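Local coordinates for FACT complex subunit (Chaetomium thermophilum var. thermophilum, PDB 4KHB), which serves as the Spt16 subunit of the histone chaperone FACT, which probably reorganises nucleosomes, and here pairs with Pob3 through one of its domains, at the interface of chains A and B. Residues are numbered along the deposited sequence; one frame, centred on the assembly and turned at random. Chains: chain A, Uncharacterized protein SPT16D; chain B, Uncharacterized protein POB3N.

Contact 1: the interface of chains A and B. Residues chain A 71, 85, 90-93; chain B 109-110.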
ATOM      1  N   LEU A  71       3.042 -16.774  -7.674  1.00 15.30           N
ATOM      2  CA  LEU A  71       3.273 -18.181  -7.366  1.00 16.72           C
ATOM      3  C   LEU A  71       2.885 -18.494  -5.926  1.00 15.73           C
ATOM      4  O   LEU A  71       3.357 -17.848  -4.986  1.00 15.39           O
ATOM      5  CB  LEU A  71       4.732 -18.559  -7.634  1.00 14.70           C
ATOM      6  CG  LEU A  71       5.150 -18.441  -9.101  1.00 16.05           C
ATOM      7  CD1 LEU A  71       6.662 -18.446  -9.256  1.00 11.81           C
ATOM      8  CD2 LEU A  71       4.525 -19.564  -9.907  1.00 16.77           C
ATOM      9  N   PHE A  85       9.418 -22.557   1.139  1.00 42.81           N
ATOM     10  CA  PHE A  85       9.372 -21.247   1.783  1.00 33.14           C
ATOM     11  C   PHE A  85       9.712 -21.349   3.266  1.00 30.11           C
ATOM     12  O   PHE A  85       9.878 -20.331   3.946  1.00 31.17           O
ATOM     13  CB  PHE A  85       7.986 -20.620   1.616  1.00 35.64           C
ATOM     14  CG  PHE A  85       7.514 -20.557   0.189  1.00 35.79           C
ATOM     15  CD1 PHE A  85       6.765 -21.590  -0.347  1.00 37.58           C
ATOM     16  CD2 PHE A  85       7.817 -19.466  -0.615  1.00 25.79           C
ATOM     17  CE1 PHE A  85       6.326 -21.546  -1.656  1.00 32.80           C
ATOM     18  CE2 PHE A  85       7.379 -19.414  -1.930  1.00 30.66           C
ATOM     19  CZ  PHE A  85       6.632 -20.457  -2.449  1.00 29.63           C
ATOM     20  N   ALA A  90       2.043 -20.275   5.839  1.00 14.69           N
ATOM     21  CA  ALA A  90       2.147 -18.944   5.251  1.00 13.94           C
ATOM     22  C   ALA A  90       0.923 -18.553   4.432  1.00 12.31           C
ATOM     23  O   ALA A  90       0.348 -19.374   3.714  1.00 12.15           O
ATOM     24  CB  ALA A  90       3.401 -18.836   4.401  1.00 11.19           C
ATOM     25  N   HIS A  91       0.534 -17.289   4.542  1.00 13.38           N
ATOM     26  CA  HIS A  91      -0.484 -16.728   3.669  1.00 13.48           C
ATOM     27  C   HIS A  91       0.229 -16.171   2.445  1.00  9.74           C
ATOM     28  O   HIS A  91       1.366 -15.711   2.547  1.00 10.87           O
ATOM     29  CB  HIS A  91      -1.255 -15.619   4.391  1.00  8.72           C
ATOM     30  CG  HIS A  91      -1.884 -16.052   5.681  1.00 13.04           C
ATOM     31  ND1 HIS A  91      -2.583 -15.185   6.495  1.00 16.10           N
ATOM     32  CD2 HIS A  91      -1.933 -17.260   6.293  1.00 14.41           C
ATOM     33  CE1 HIS A  91      -3.026 -15.837   7.555  1.00 10.65           C
ATOM     34  NE2 HIS A  91      -2.645 -17.098   7.456  1.00 11.31           N
ATOM     35  N   PHE A  92      -0.430 -16.199   1.291  1.00  7.20           N
ATOM     36  CA  PHE A  92       0.180 -15.708   0.060  1.00  8.36           C
ATOM     37  C   PHE A  92      -0.694 -14.643  -0.591  1.00 13.80           C
ATOM     38  O   PHE A  92      -1.922 -14.683  -0.474  1.00 12.27           O
ATOM     39  CB  PHE A  92       0.392 -16.860  -0.933  1.00 16.02           C
ATOM     40  CG  PHE A  92       1.576 -17.739  -0.621  1.00 12.83           C
ATOM     41  CD1 PHE A  92       1.534 -18.658   0.421  1.00 11.75           C
ATOM     42  CD2 PHE A  92       2.724 -17.663  -1.400  1.00  9.58           C
ATOM     43  CE1 PHE A  92       2.630 -19.470   0.692  1.00 12.23           C
ATOM     44  CE2 PHE A  92       3.818 -18.472  -1.138  1.00 16.35           C
ATOM     45  CZ  PHE A  92       3.771 -19.376  -0.090  1.00 12.46           C
ATOM     46  N   VAL A  93      -0.065 -13.690  -1.273  1.00  8.76           N
ATOM     47  CA  VAL A  93      -0.788 -12.841  -2.210  1.00  9.67           C
ATOM     48  C   VAL A  93      -0.889 -13.665  -3.485  1.00 11.45           C
ATOM     49  O   VAL A  93       0.138 -14.061  -4.041  1.00 14.15           O
ATOM     50  CB  VAL A  93      -0.036 -11.517  -2.488  1.00 10.98           C
ATOM     51  CG1 VAL A  93      -0.833 -10.633  -3.436  1.00 10.86           C
ATOM     52  CG2 VAL A  93       0.253 -10.780  -1.192  1.00  4.54           C
TER
ATOM     53  N   ASN B 109       5.934 -12.378  -1.430  1.00  8.38           N
ATOM     54  CA  ASN B 109       4.476 -12.434  -1.492  1.00  9.83           C
ATOM     55  C   ASN B 109       3.891 -13.439  -0.506  1.00  9.63           C
ATOM     56  O   ASN B 109       2.720 -13.818  -0.618  1.00  6.98           O
ATOM     57  CB  ASN B 109       3.996 -12.746  -2.914  1.00  7.15           C
ATOM     58  CG  ASN B 109       4.270 -14.185  -3.320  1.00 10.02           C
ATOM     59  OD1 ASN B 109       5.343 -14.726  -3.047  1.00  7.61           O
ATOM     60  ND2 ASN B 109       3.299 -14.813  -3.972  1.00 12.22           N
ATOM     61  N   TRP B 110       4.704 -13.874   0.455  1.00  7.18           N
ATOM     62  CA  TRP B 110       4.215 -14.777   1.496  1.00  7.69           C
ATOM     63  C   TRP B 110       4.469 -14.246   2.904  1.00  8.39           C
ATOM     64  O   TRP B 110       5.462 -13.555   3.151  1.00  5.97           O
ATOM     65  CB  TRP B 110       4.785 -16.193   1.334  1.00  8.39           C
ATOM     66  CG  TRP B 110       6.258 -16.329   1.581  1.00 12.62           C
ATOM     67  CD1 TRP B 110       6.859 -16.710   2.747  1.00  9.98           C
ATOM     68  CD2 TRP B 110       7.315 -16.133   0.637  1.00 12.14           C
ATOM     69  NE1 TRP B 110       8.225 -16.743   2.590  1.00  9.54           N
ATOM     70  CE2 TRP B 110       8.532 -16.391   1.291  1.00 12.07           C
ATOM     71  CE3 TRP B 110       7.352 -15.751  -0.713  1.00  9.58           C
ATOM     72  CZ2 TRP B 110       9.770 -16.287   0.661  1.00  9.68           C
ATOM     73  CZ3 TRP B 110       8.581 -15.645  -1.341  1.00  8.90           C
ATOM     74  CH2 TRP B 110       9.772 -15.909  -0.656  1.00 11.23           C
TER
HETATM   75  O   HOH W   1       5.978 -16.977  -4.297  1.00  9.67           O
HETATM   76  O   HOH W   2      10.122 -17.894   4.389  1.00 14.02           O
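B:Asn109 and B:Trp110 of Pob3 lie against the start of strand 91-100 of the Spt16 domain, where A:Phe92 and B:Trp110 form an antiparallel beta bridge. Hydrogen bonds centre on B:Asn109. The backbone N of A:Val93 donates to the main-chain O of B:Asn109 (2.9 Å). From the same residue the carboxamide reaches back to chain A: its ND2 donates to the carbonyl O of A:Leu71 at 3.2 Å, almost straight at the hydrogen and in the amide plane, though 37° above the plane of the accepting carbonyl. ND2 also donates to A:Val93 O at a similar length. Asparagine suits the place because its short side chain carries two N-H groups for two backbone carbonyls, which should fix the rotation of the amide.

Aromatic contacts make up the second kind. CG of B:Trp110 sits between its backbone N and carbonyl carbon (chi1 68°), which carries the broad indole over towards A:Phe85. That ring, poorly ordered, presents its CD2 edge to the indole face, the planes 62° apart. The CB of B:Trp110 meanwhile lies over the face of A:Phe92, 3.6 Å from the ring centroid, and A:Phe92 CZ in turn covers a face of A:Phe85.

Two waters complete the contact. Water 1 joins A:Leu71 O to B:Asn109 OD1, and the indole NE1 of B:Trp110 lies 2.9 Å from the oxygen of water 2, which also meets A:Phe85 O.

Contact 2: the interface of chains A and B. Residues chain A 96-98; chain B 177-180.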
ATOM      1  N   LEU A  96      -3.427  -9.576  -7.954  1.00 14.17           N
ATOM      2  CA  LEU A  96      -4.038  -8.255  -7.845  1.00 20.87           C
ATOM      3  C   LEU A  96      -4.319  -7.687  -9.235  1.00 20.46           C
ATOM      4  O   LEU A  96      -3.601  -7.986 -10.195  1.00 16.85           O
ATOM      5  CB  LEU A  96      -3.184  -7.300  -7.003  1.00 21.44           C
ATOM      6  CG  LEU A  96      -1.662  -7.338  -7.096  1.00 24.48           C
ATOM      7  CD1 LEU A  96      -1.193  -6.640  -8.350  1.00 25.70           C
ATOM      8  CD2 LEU A  96      -1.045  -6.706  -5.857  1.00 16.27           C
ATOM      9  N   THR A  97      -5.356  -6.863  -9.338  1.00 19.58           N
ATOM     10  CA  THR A  97      -5.763  -6.303 -10.623  1.00 18.87           C
ATOM     11  C   THR A  97      -5.813  -4.778 -10.596  1.00 14.98           C
ATOM     12  O   THR A  97      -6.371  -4.177  -9.674  1.00 15.23           O
ATOM     13  CB  THR A  97      -7.137  -6.867 -11.074  1.00 21.27           C
ATOM     14  OG1 THR A  97      -7.013  -8.264 -11.376  1.00 18.40           O
ATOM     15  CG2 THR A  97      -7.652  -6.138 -12.308  1.00 17.30           C
ATOM     16  N   PHE A  98      -5.208  -4.158 -11.603  1.00 16.95           N
ATOM     17  CA  PHE A  98      -5.283  -2.713 -11.772  1.00 22.33           C
ATOM     18  C   PHE A  98      -6.077  -2.391 -13.027  1.00 21.07           C
ATOM     19  O   PHE A  98      -6.215  -3.235 -13.919  1.00 20.38           O
ATOM     20  CB  PHE A  98      -3.890  -2.088 -11.891  1.00 19.34           C
ATOM     21  CG  PHE A  98      -3.064  -2.171 -10.642  1.00 13.03           C
ATOM     22  CD1 PHE A  98      -2.214  -3.243 -10.419  1.00 12.05           C
ATOM     23  CD2 PHE A  98      -3.117  -1.152  -9.700  1.00 19.69           C
ATOM     24  CE1 PHE A  98      -1.445  -3.306  -9.270  1.00 13.25           C
ATOM     25  CE2 PHE A  98      -2.352  -1.208  -8.549  1.00 12.15           C
ATOM     26  CZ  PHE A  98      -1.514  -2.288  -8.334  1.00 13.27           C
TER
ATOM     27  N   GLN B 177      -5.385   2.266 -11.011  1.00 21.29           N
ATOM     28  CA  GLN B 177      -6.379   2.071  -9.968  1.00 21.07           C
ATOM     29  C   GLN B 177      -6.465   0.617  -9.533  1.00 19.97           C
ATOM     30  O   GLN B 177      -6.629  -0.282 -10.362  1.00 17.45           O
ATOM     31  CB  GLN B 177      -7.749   2.560 -10.452  1.00 20.69           C
ATOM     32  CG  GLN B 177      -7.762   4.030 -10.871  1.00 29.23           C
ATOM     33  CD  GLN B 177      -9.125   4.491 -11.342  1.00 23.87           C
ATOM     34  OE1 GLN B 177      -9.987   3.678 -11.676  1.00 22.25           O
ATOM     35  NE2 GLN B 177      -9.329   5.800 -11.368  1.00 23.38           N
ATOM     36  N   LEU B 178      -6.379   0.395  -8.226  1.00 15.28           N
ATOM     37  CA  LEU B 178      -6.456  -0.954  -7.681  1.00 16.12           C
ATOM     38  C   LEU B 178      -7.892  -1.457  -7.766  1.00 13.53           C
ATOM     39  O   LEU B 178      -8.826  -0.778  -7.328  1.00 10.94           O
ATOM     40  CB  LEU B 178      -5.950  -0.988  -6.236  1.00 13.95           C
ATOM     41  CG  LEU B 178      -5.854  -2.369  -5.585  1.00 13.95           C
ATOM     42  CD1 LEU B 178      -4.924  -3.261  -6.388  1.00 14.60           C
ATOM     43  CD2 LEU B 178      -5.355  -2.251  -4.152  1.00 13.28           C
ATOM     44  N   VAL B 179      -8.059  -2.646  -8.334  1.00 15.38           N
ATOM     45  CA  VAL B 179      -9.381  -3.198  -8.584  1.00 14.83           C
ATOM     46  C   VAL B 179      -9.696  -4.344  -7.629  1.00 13.18           C
ATOM     47  O   VAL B 179     -10.801  -4.427  -7.084  1.00 12.06           O
ATOM     48  CB  VAL B 179      -9.497  -3.696 -10.044  1.00 22.50           C
ATOM     49  CG1 VAL B 179     -10.823  -4.384 -10.272  1.00 17.45           C
ATOM     50  CG2 VAL B 179      -9.336  -2.543 -11.015  1.00 18.57           C
ATOM     51  N   GLU B 180      -8.711  -5.209  -7.409  1.00 12.86           N
ATOM     52  CA  GLU B 180      -8.916  -6.427  -6.631  1.00 16.68           C
ATOM     53  C   GLU B 180      -7.603  -6.996  -6.094  1.00 18.70           C
ATOM     54  O   GLU B 180      -6.566  -6.898  -6.752  1.00 16.43           O
ATOM     55  CB  GLU B 180      -9.619  -7.472  -7.505  1.00 13.98           C
ATOM     56  CG  GLU B 180      -9.986  -8.764  -6.801  1.00 18.77           C
ATOM     57  CD  GLU B 180     -10.470  -9.828  -7.766  1.00 26.55           C
ATOM     58  OE1 GLU B 180      -9.706 -10.185  -8.687  1.00 31.40           O
ATOM     59  OE2 GLU B 180     -11.615 -10.302  -7.607  1.00 34.85           O
TER
HETATM   60  O   HOH W   3      -6.714 -10.240  -9.109  1.00 18.15           O
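A:Thr97 pairs its backbone with B:Val179 and B:Glu180, and this pairing is the close part of the contact. The N of A:Thr97 donates to B:Glu180 O at 2.9 Å, and its carbonyl O accepts from the N of B:Val179 at 2.6 Å. A further approach of B:Glu180 N to the same oxygen is weak; the Pob3 strand bulges at B:Val179, which turns both N-H groups towards it.

Apolar groups pack on both sides of this pairing. The methyl CG2 of A:Thr97 reaches CB of B:Val179 at 3.8 Å, the two side chains crossing obliquely; threonine suits its extended backbone and offers a methyl close to the main chain. On the other side, the ring of A:Phe98 receives CD1 of B:Leu178 over one face, 3.9 Å above the plane and offset toward the rim. The leucine puts its branch there with CG anti to the backbone N (chi1 -175°), and a flat ring suits a methyl laid on its face.

The looser side is polar and watery. Water 3 sits 3.0 Å from the hydroxyl OG1 of A:Thr97 and bridges to the carboxylate OE1 of B:Glu180. The threonine thus divides its branches, methyl to the valine and hydroxyl to the water.

In the fold, strand 91-100 of Spt16 and strand 177-184 of Pob3 run antiparallel, bridged at A:Thr97 with B:Glu180 and at A:Phe98 with B:Leu178, so that the two PH-like subunits are joined edge to edge by strand pairing.

Contact 3: the interface of chains A and B. Residues chain A 27, 39, 99-100, 105-106; chain B 175-176.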
ATOM      1  N   ILE A  27       2.674   2.208 -11.541  1.00 17.37           N
ATOM      2  CA  ILE A  27       3.382   0.943 -11.684  1.00 17.13           C
ATOM      3  C   ILE A  27       4.773   1.179 -12.274  1.00 19.71           C
ATOM      4  O   ILE A  27       4.915   1.852 -13.297  1.00 20.25           O
ATOM      5  CB  ILE A  27       2.591  -0.038 -12.577  1.00 14.31           C
ATOM      6  CG1 ILE A  27       1.255  -0.404 -11.920  1.00 14.47           C
ATOM      7  CG2 ILE A  27       3.399  -1.294 -12.840  1.00 11.30           C
ATOM      8  CD1 ILE A  27       0.372  -1.303 -12.770  1.00 17.46           C
ATOM      9  N   PRO A  39       1.737   0.269  -6.775  1.00 13.91           N
ATOM     10  CA  PRO A  39       1.200   1.323  -5.910  1.00 13.87           C
ATOM     11  C   PRO A  39      -0.031   0.845  -5.146  1.00 12.18           C
ATOM     12  O   PRO A  39      -1.092   0.642  -5.738  1.00 12.22           O
ATOM     13  CB  PRO A  39       0.824   2.423  -6.906  1.00 16.71           C
ATOM     14  CG  PRO A  39       0.497   1.687  -8.171  1.00 14.10           C
ATOM     15  CD  PRO A  39       1.395   0.478  -8.197  1.00 17.12           C
ATOM     16  N   ARG A  99      -6.602  -1.172 -13.091  1.00 22.75           N
ATOM     17  CA  ARG A  99      -7.282  -0.702 -14.288  1.00 18.28           C
ATOM     18  C   ARG A  99      -6.756   0.672 -14.687  1.00 26.99           C
ATOM     19  O   ARG A  99      -6.401   1.486 -13.828  1.00 21.20           O
ATOM     20  CB  ARG A  99      -8.806  -0.675 -14.101  1.00 19.69           C
ATOM     21  CG  ARG A  99      -9.318   0.505 -13.292  1.00 23.68           C
ATOM     22  CD  ARG A  99     -10.829   0.623 -13.381  1.00 20.46           C
ATOM     23  NE  ARG A  99     -11.286   1.931 -12.921  1.00 27.07           N
ATOM     24  CZ  ARG A  99     -12.549   2.337 -12.958  1.00 30.75           C
ATOM     25  NH1 ARG A  99     -13.495   1.537 -13.431  1.00 32.67           N
ATOM     26  NH2 ARG A  99     -12.867   3.548 -12.526  1.00 29.57           N
ATOM     27  N   SER A 100      -6.689   0.917 -15.992  1.00 26.29           N
ATOM     28  CA  SER A 100      -6.300   2.227 -16.504  1.00 24.58           C
ATOM     29  C   SER A 100      -6.868   2.452 -17.899  1.00 27.70           C
ATOM     30  O   SER A 100      -7.396   1.529 -18.523  1.00 29.27           O
ATOM     31  CB  SER A 100      -4.775   2.366 -16.525  1.00 24.51           C
ATOM     32  OG  SER A 100      -4.381   3.559 -17.178  1.00 36.86           O
ATOM     33  N   ARG A 105       0.147   1.315 -22.635  1.00 33.59           N
ATOM     34  CA  ARG A 105       1.071   1.229 -21.510  1.00 33.91           C
ATOM     35  C   ARG A 105       0.963  -0.128 -20.821  1.00 28.56           C
ATOM     36  O   ARG A 105       1.975  -0.742 -20.493  1.00 27.04           O
ATOM     37  CB  ARG A 105       0.827   2.362 -20.508  1.00 27.17           C
ATOM     38  CG  ARG A 105       1.906   2.484 -19.435  1.00 31.15           C
ATOM     39  CD  ARG A 105       1.809   3.803 -18.682  1.00 25.78           C
ATOM     40  NE  ARG A 105       0.508   3.969 -18.039  1.00 34.34           N
ATOM     41  CZ  ARG A 105       0.237   3.599 -16.792  1.00 34.03           C
ATOM     42  NH1 ARG A 105       1.176   3.038 -16.044  1.00 23.86           N
ATOM     43  NH2 ARG A 105      -0.978   3.786 -16.294  1.00 36.49           N
ATOM     44  N   TYR A 106      -0.265  -0.600 -20.618  1.00 23.31           N
ATOM     45  CA  TYR A 106      -0.485  -1.886 -19.959  1.00 24.48           C
ATOM     46  C   TYR A 106      -0.031  -3.051 -20.833  1.00 25.90           C
ATOM     47  O   TYR A 106       0.376  -4.098 -20.326  1.00 23.39           O
ATOM     48  CB  TYR A 106      -1.953  -2.055 -19.547  1.00 23.76           C
ATOM     49  CG  TYR A 106      -2.289  -1.449 -18.198  1.00 22.53           C
ATOM     50  CD1 TYR A 106      -1.357  -0.687 -17.505  1.00 23.65           C
ATOM     51  CD2 TYR A 106      -3.528  -1.663 -17.607  1.00 20.42           C
ATOM     52  CE1 TYR A 106      -1.652  -0.139 -16.274  1.00 24.26           C
ATOM     53  CE2 TYR A 106      -3.834  -1.119 -16.369  1.00 23.25           C
ATOM     54  CZ  TYR A 106      -2.890  -0.359 -15.710  1.00 23.23           C
ATOM     55  OH  TYR A 106      -3.176   0.191 -14.482  1.00 17.40           O
TER
ATOM     56  N   ARG B 175      -2.942   6.693 -10.987  1.00 35.49           N
ATOM     57  CA  ARG B 175      -3.286   6.517 -12.391  1.00 29.50           C
ATOM     58  C   ARG B 175      -3.591   5.054 -12.632  1.00 30.66           C
ATOM     59  O   ARG B 175      -4.361   4.695 -13.526  1.00 31.15           O
ATOM     60  CB  ARG B 175      -2.101   6.897 -13.267  1.00 41.44           C
ATOM     61  CG  ARG B 175      -2.436   7.123 -14.725  1.00 44.26           C
ATOM     62  CD  ARG B 175      -1.419   8.042 -15.362  1.00 49.19           C
ATOM     63  NE  ARG B 175      -1.118   7.604 -16.721  1.00 65.38           N
ATOM     64  CZ  ARG B 175      -0.479   8.336 -17.626  1.00 67.07           C
ATOM     65  NH1 ARG B 175      -0.055   9.552 -17.317  1.00 63.77           N
ATOM     66  NH2 ARG B 175      -0.247   7.844 -18.834  1.00 57.59           N
ATOM     67  N   ASP B 176      -2.960   4.211 -11.825  1.00 26.94           N
ATOM     68  CA  ASP B 176      -3.195   2.782 -11.881  1.00 22.96           C
ATOM     69  C   ASP B 176      -4.098   2.416 -10.720  1.00 22.58           C
ATOM     70  O   ASP B 176      -3.641   2.269  -9.585  1.00 22.83           O
ATOM     71  CB  ASP B 176      -1.866   2.024 -11.800  1.00 22.29           C
ATOM     72  CG  ASP B 176      -0.967   2.293 -12.992  1.00 19.88           C
ATOM     73  OD1 ASP B 176      -1.443   2.162 -14.138  1.00 23.08           O
ATOM     74  OD2 ASP B 176       0.216   2.636 -12.779  1.00 24.79           O
TER
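B:Asp176 has a fairly extended backbone (phi -102°, psi 100°) just before strand 177-184, and its side chain meets A:Ile27, just ahead of strand 28-30. The backbone N of A:Ile27 donates to the carboxylate OD2 of B:Asp176 at 2.8 Å, almost straight at the hydrogen and nearly along the C-O axis. CG of B:Asp176, anti to the carbonyl carbon (chi1 -64°), brings the carboxylate between A:Ile27 and helix 103-121. There OD1 accepts two side-chain bonds from opposite faces of the carboxylate plane: NH2 of A:Arg105 forms a salt bridge at 2.7 Å on the syn side, and the phenol OH of A:Tyr106 donates from the anti side at 2.6 Å. The contacts of A:Arg105 NH1 with the carboxylate are weak. A short acid with two carboxylate oxygens suits this place because each oxygen can serve a different part of chain A, while the arginine and phenol probably stabilise its negative charge. Were B:Asp176 replaced by an alanine, A:Arg105 would probably lose its charge partner, and A:Tyr106 OH and A:Ile27 N this acceptor. A:Ile27 also lays its side chain across the carboxylate at about a right angle, with CG1 3.7 Å from CG of B:Asp176.

Strand 91-100 of chain A passes through all three contacts: its start lies in contact 1, its later part in contact 2 and its end in contact 3. The C-alpha centres of contacts 2 and 3 are about 9 Å apart, those of contacts 1 and 3 about 23 Å. Contact 1, about 18 Å from contact 2, uses a separate stretch of chain B, whereas contacts 2 and 3 use consecutive residues at and just before the start of strand 177-184. Pob3 thus pairs with the strand near its start and in its later part, and grips the neighbouring helix beyond its end, which probably helps set the register.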